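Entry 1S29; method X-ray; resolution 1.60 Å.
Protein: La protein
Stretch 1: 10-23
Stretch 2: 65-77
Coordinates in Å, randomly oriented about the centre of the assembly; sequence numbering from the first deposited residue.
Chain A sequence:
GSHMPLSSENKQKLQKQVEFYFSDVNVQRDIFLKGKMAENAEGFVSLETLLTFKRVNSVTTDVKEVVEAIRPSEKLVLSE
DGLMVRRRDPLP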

# COMPACT_ATOMS: atom_id res chain seq x y z
N ASN A 10 12.88 6.18 -5.55
CA ASN A 10 12.34 5.96 -4.22
C ASN A 10 10.85 5.62 -4.27
O ASN A 10 10.33 4.95 -3.38
CB ASN A 10 12.56 7.18 -3.31
CG ASN A 10 13.98 7.24 -2.77
OD1 ASN A 10 14.62 6.20 -2.55
ND2 ASN A 10 14.47 8.45 -2.53
N LYS A 11 10.16 6.09 -5.31
CA LYS A 11 8.74 5.76 -5.46
C LYS A 11 8.64 4.28 -5.80
O LYS A 11 7.76 3.57 -5.31
CB LYS A 11 8.10 6.57 -6.60
CG LYS A 11 7.72 7.99 -6.24
CD LYS A 11 7.20 8.72 -7.48
CE LYS A 11 6.85 10.16 -7.16
NZ LYS A 11 6.57 10.93 -8.40
N GLN A 12 9.55 3.82 -6.66
CA GLN A 12 9.55 2.42 -7.06
C GLN A 12 9.90 1.53 -5.88
O GLN A 12 9.39 0.42 -5.75
CB GLN A 12 10.54 2.20 -8.21
CG GLN A 12 10.14 2.90 -9.49
CD GLN A 12 11.13 2.67 -10.61
OE1 GLN A 12 11.40 1.53 -10.99
NE2 GLN A 12 11.67 3.76 -11.16
N LYS A 13 10.78 2.03 -5.01
CA LYS A 13 11.18 1.28 -3.83
C LYS A 13 9.99 1.13 -2.89
O LYS A 13 9.76 0.06 -2.33
CB LYS A 13 12.32 1.98 -3.11
CG LYS A 13 13.65 1.89 -3.82
CD LYS A 13 14.76 2.50 -2.98
CE LYS A 13 16.12 2.36 -3.65
NZ LYS A 13 16.21 3.11 -4.94
N LEU A 14 9.23 2.21 -2.71
CA LEU A 14 8.07 2.19 -1.84
C LEU A 14 6.97 1.32 -2.45
O LEU A 14 6.26 0.61 -1.73
CB LEU A 14 7.54 3.61 -1.63
CG LEU A 14 6.26 3.74 -0.80
CD1 LEU A 14 6.40 2.99 0.52
CD2 LEU A 14 5.96 5.21 -0.56
N GLN A 15 6.84 1.37 -3.77
CA GLN A 15 5.86 0.56 -4.48
C GLN A 15 6.07 -0.91 -4.10
O GLN A 15 5.12 -1.60 -3.75
CB GLN A 15 6.05 0.73 -6.00
CG GLN A 15 5.01 0.00 -6.86
CD GLN A 15 5.47 -0.19 -8.30
OE1 GLN A 15 5.94 0.76 -8.94
NE2 GLN A 15 5.33 -1.41 -8.80
N LYS A 16 7.31 -1.37 -4.16
CA LYS A 16 7.62 -2.75 -3.84
C LYS A 16 7.38 -3.09 -2.37
O LYS A 16 7.06 -4.23 -2.05
CB LYS A 16 9.05 -3.07 -4.24
CG LYS A 16 9.28 -2.99 -5.74
CD LYS A 16 10.74 -3.06 -6.09
CE LYS A 16 10.96 -2.91 -7.58
NZ LYS A 16 12.40 -3.01 -7.93
N GLN A 17 7.52 -2.11 -1.49
CA GLN A 17 7.28 -2.35 -0.07
C GLN A 17 5.79 -2.54 0.17
O GLN A 17 5.39 -3.36 0.99
CB GLN A 17 7.81 -1.18 0.78
CG GLN A 17 9.32 -0.99 0.70
CD GLN A 17 10.10 -2.05 1.47
OE1 GLN A 17 9.88 -3.25 1.30
NE2 GLN A 17 11.01 -1.61 2.32
N VAL A 18 4.96 -1.78 -0.54
CA VAL A 18 3.51 -1.92 -0.40
C VAL A 18 3.12 -3.27 -1.01
O VAL A 18 2.31 -4.00 -0.44
CB VAL A 18 2.73 -0.78 -1.12
CG1 VAL A 18 1.22 -1.04 -1.03
CG2 VAL A 18 3.06 0.56 -0.47
N GLU A 19 3.71 -3.61 -2.15
CA GLU A 19 3.41 -4.89 -2.78
C GLU A 19 3.86 -6.02 -1.84
O GLU A 19 3.26 -7.09 -1.81
CB GLU A 19 4.13 -5.01 -4.13
CG GLU A 19 3.68 -3.94 -5.11
CD GLU A 19 4.40 -4.00 -6.44
OE1 GLU A 19 5.56 -4.48 -6.48
OE2 GLU A 19 3.82 -3.56 -7.45
N PHE A 20 4.90 -5.77 -1.06
CA PHE A 20 5.41 -6.76 -0.11
C PHE A 20 4.36 -7.12 0.92
O PHE A 20 4.09 -8.30 1.17
CB PHE A 20 6.65 -6.21 0.62
CG PHE A 20 7.18 -7.10 1.71
CD1 PHE A 20 8.01 -8.18 1.42
CD2 PHE A 20 6.87 -6.83 3.05
CE1 PHE A 20 8.53 -8.98 2.44
CE2 PHE A 20 7.39 -7.63 4.08
CZ PHE A 20 8.23 -8.70 3.77
N TYR A 21 3.75 -6.11 1.53
CA TYR A 21 2.74 -6.37 2.54
C TYR A 21 1.53 -7.10 1.99
O TYR A 21 0.89 -7.88 2.69
CB TYR A 21 2.32 -5.05 3.21
CG TYR A 21 3.36 -4.49 4.15
CD1 TYR A 21 3.98 -3.27 3.89
CD2 TYR A 21 3.73 -5.18 5.30
CE1 TYR A 21 4.94 -2.75 4.77
CE2 TYR A 21 4.69 -4.68 6.18
CZ TYR A 21 5.29 -3.46 5.90
OH TYR A 21 6.23 -2.95 6.78
N PHE A 22 1.21 -6.85 0.72
CA PHE A 22 0.07 -7.49 0.08
C PHE A 22 0.40 -8.75 -0.72
O PHE A 22 -0.47 -9.31 -1.37
CB PHE A 22 -0.64 -6.49 -0.85
CG PHE A 22 -1.47 -5.47 -0.12
CD1 PHE A 22 -2.72 -5.80 0.39
CD2 PHE A 22 -1.00 -4.17 0.06
CE1 PHE A 22 -3.50 -4.86 1.05
CE2 PHE A 22 -1.77 -3.22 0.73
CZ PHE A 22 -3.02 -3.56 1.22
N SER A 23 1.65 -9.20 -0.68
CA SER A 23 2.03 -10.39 -1.43
C SER A 23 1.30 -11.62 -0.92
O SER A 23 0.89 -11.66 0.24
CB SER A 23 3.54 -10.63 -1.35
OG SER A 23 3.90 -11.20 -0.11
N GLU A 65 1.98 10.84 -1.27
CA GLU A 65 3.19 10.30 -1.86
C GLU A 65 3.00 8.80 -2.06
O GLU A 65 3.51 8.21 -3.02
CB GLU A 65 4.40 10.58 -0.96
CG GLU A 65 4.69 12.06 -0.75
CD GLU A 65 6.00 12.31 -0.03
OE1 GLU A 65 6.28 11.60 0.95
OE2 GLU A 65 6.74 13.24 -0.43
N VAL A 66 2.24 8.18 -1.16
CA VAL A 66 1.98 6.75 -1.28
C VAL A 66 1.15 6.49 -2.53
O VAL A 66 1.34 5.49 -3.20
CB VAL A 66 1.24 6.21 -0.03
CG1 VAL A 66 0.97 4.72 -0.19
CG2 VAL A 66 2.09 6.45 1.21
N VAL A 67 0.24 7.41 -2.86
CA VAL A 67 -0.59 7.24 -4.05
C VAL A 67 0.29 7.22 -5.30
O VAL A 67 0.13 6.37 -6.18
CB VAL A 67 -1.63 8.39 -4.18
CG1 VAL A 67 -2.34 8.31 -5.53
CG2 VAL A 67 -2.65 8.31 -3.07
N GLU A 68 1.23 8.16 -5.38
CA GLU A 68 2.12 8.24 -6.53
C GLU A 68 3.03 7.01 -6.63
O GLU A 68 3.30 6.51 -7.72
CB GLU A 68 2.98 9.50 -6.45
CG GLU A 68 2.15 10.77 -6.38
CD GLU A 68 1.14 10.85 -7.50
OE1 GLU A 68 -0.05 11.07 -7.20
OE2 GLU A 68 1.54 10.71 -8.68
N ALA A 69 3.48 6.54 -5.48
CA ALA A 69 4.35 5.37 -5.45
C ALA A 69 3.62 4.11 -5.88
O ALA A 69 4.19 3.25 -6.56
CB ALA A 69 4.90 5.19 -4.03
N ILE A 70 2.36 3.99 -5.49
CA ILE A 70 1.56 2.82 -5.80
C ILE A 70 0.98 2.73 -7.20
O ILE A 70 0.95 1.65 -7.79
CB ILE A 70 0.32 2.72 -4.89
CG1 ILE A 70 0.74 2.63 -3.42
CG2 ILE A 70 -0.53 1.52 -5.28
CD1 ILE A 70 -0.40 2.77 -2.44
N ARG A 71 0.54 3.85 -7.75
CA ARG A 71 -0.11 3.86 -9.06
C ARG A 71 0.44 2.93 -10.15
O ARG A 71 -0.32 2.19 -10.78
CB ARG A 71 -0.20 5.29 -9.62
CG ARG A 71 -1.10 5.35 -10.86
CD ARG A 71 -1.24 6.75 -11.46
NE ARG A 71 -1.89 7.70 -10.56
CZ ARG A 71 -1.23 8.55 -9.78
NH1 ARG A 71 0.09 8.58 -9.79
NH2 ARG A 71 -1.90 9.40 -9.00
N PRO A 72 1.76 2.95 -10.41
CA PRO A 72 2.35 2.09 -11.45
C PRO A 72 2.19 0.58 -11.27
O PRO A 72 2.35 -0.18 -12.22
CB PRO A 72 3.83 2.49 -11.41
CG PRO A 72 3.80 3.90 -10.92
CD PRO A 72 2.78 3.83 -9.82
N SER A 73 1.88 0.16 -10.05
CA SER A 73 1.76 -1.26 -9.75
C SER A 73 0.70 -2.01 -10.56
O SER A 73 -0.37 -1.47 -10.86
CB SER A 73 1.48 -1.47 -8.27
OG SER A 73 1.41 -2.84 -7.97
N GLU A 74 1.00 -3.25 -10.89
CA GLU A 74 0.08 -4.10 -11.64
C GLU A 74 -0.50 -5.13 -10.68
O GLU A 74 -1.34 -5.95 -11.06
CB GLU A 74 0.82 -4.80 -12.79
CG GLU A 74 1.57 -3.83 -13.70
CD GLU A 74 2.34 -4.53 -14.81
OE1 GLU A 74 3.23 -5.35 -14.51
OE2 GLU A 74 2.06 -4.23 -15.99
N LYS A 75 -0.05 -5.09 -9.43
CA LYS A 75 -0.51 -6.02 -8.41
C LYS A 75 -1.47 -5.35 -7.44
O LYS A 75 -2.15 -6.02 -6.66
CB LYS A 75 0.68 -6.58 -7.62
CG LYS A 75 1.71 -7.30 -8.46
CD LYS A 75 2.87 -7.79 -7.60
CE LYS A 75 3.88 -8.57 -8.42
NZ LYS A 75 4.53 -7.73 -9.47
N LEU A 76 -1.52 -4.03 -7.49
CA LEU A 76 -2.39 -3.25 -6.60
C LEU A 76 -3.32 -2.35 -7.40
O LEU A 76 -3.00 -1.98 -8.53
CB LEU A 76 -1.54 -2.38 -5.67
CG LEU A 76 -0.49 -3.09 -4.80
CD1 LEU A 76 0.52 -2.07 -4.31
CD2 LEU A 76 -1.17 -3.79 -3.62
N VAL A 77 -4.46 -2.00 -6.80
CA VAL A 77 -5.44 -1.13 -7.45
C VAL A 77 -5.88 -0.08 -6.43
O VAL A 77 -6.28 -0.43 -5.31
CB VAL A 77 -6.69 -1.91 -7.90
CG1 VAL A 77 -7.68 -0.96 -8.56
CG2 VAL A 77 -6.31 -3.02 -8.85
O HOH W 1 4.15 10.02 -9.89
O HOH W 2 6.38 3.62 -8.42
O HOH W 3 3.76 -4.30 -10.29
O HOH W 4 -0.94 -7.79 -4.34

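This is a mainly apolar packing contact, in which one face of helix 10-21 lies against helix 65-70 and the segment that follows it, with a single direct hydrogen bond and several bridging waters. The two helices cross almost at right angles, at 86°, and their axes approach to 8.2 Å. The small side chain of A69 sits at the crossing. Its CB lies 3.5 Å from K11 O and 3.6 Å from L14 CD2. Backbone comes close here too: Q15 CB is 3.2 Å from A69 O. L14 CD2 also reaches V66 CG2, at 4.4 Å.

Further along the first stretch, V18 and F22 meet L76, which begins the strand. V18 CG1 is 3.5 Å from L76 CD1, and F22 CD2 is 3.7 Å from L76 CD2. L76 meets the F22 ring obliquely. V18 CG2 also touches I70 CG1, at 4.3 Å.

The polar centre is E19. S73 OG donates a short hydrogen bond to E19 OE2, at 2.6 Å. Q15 NE2 donates to the same E19 OE2 at 3.0 Å, so this oxygen gathers donors from both stretches. S73 OG in turn accepts from K75 N at 3.1 Å, which ties the hydroxyl to the loop backbone after the type I turn from I70 to S73. K75 NZ stays 4.5 Å from E19 OE1. The charges are opposite, but the distance is too long for a salt bridge.

Three waters extend the contact. Water 1 links K11 NZ to E68 OE2. That glutamate is also held by R71, with a salt bridge of 2.8 Å from R71 NH1 to E68 OE2. Water 2 donates to both Q15 OE1 and A69 O. Water 3 donates to E19 OE2 and accepts from E74 N.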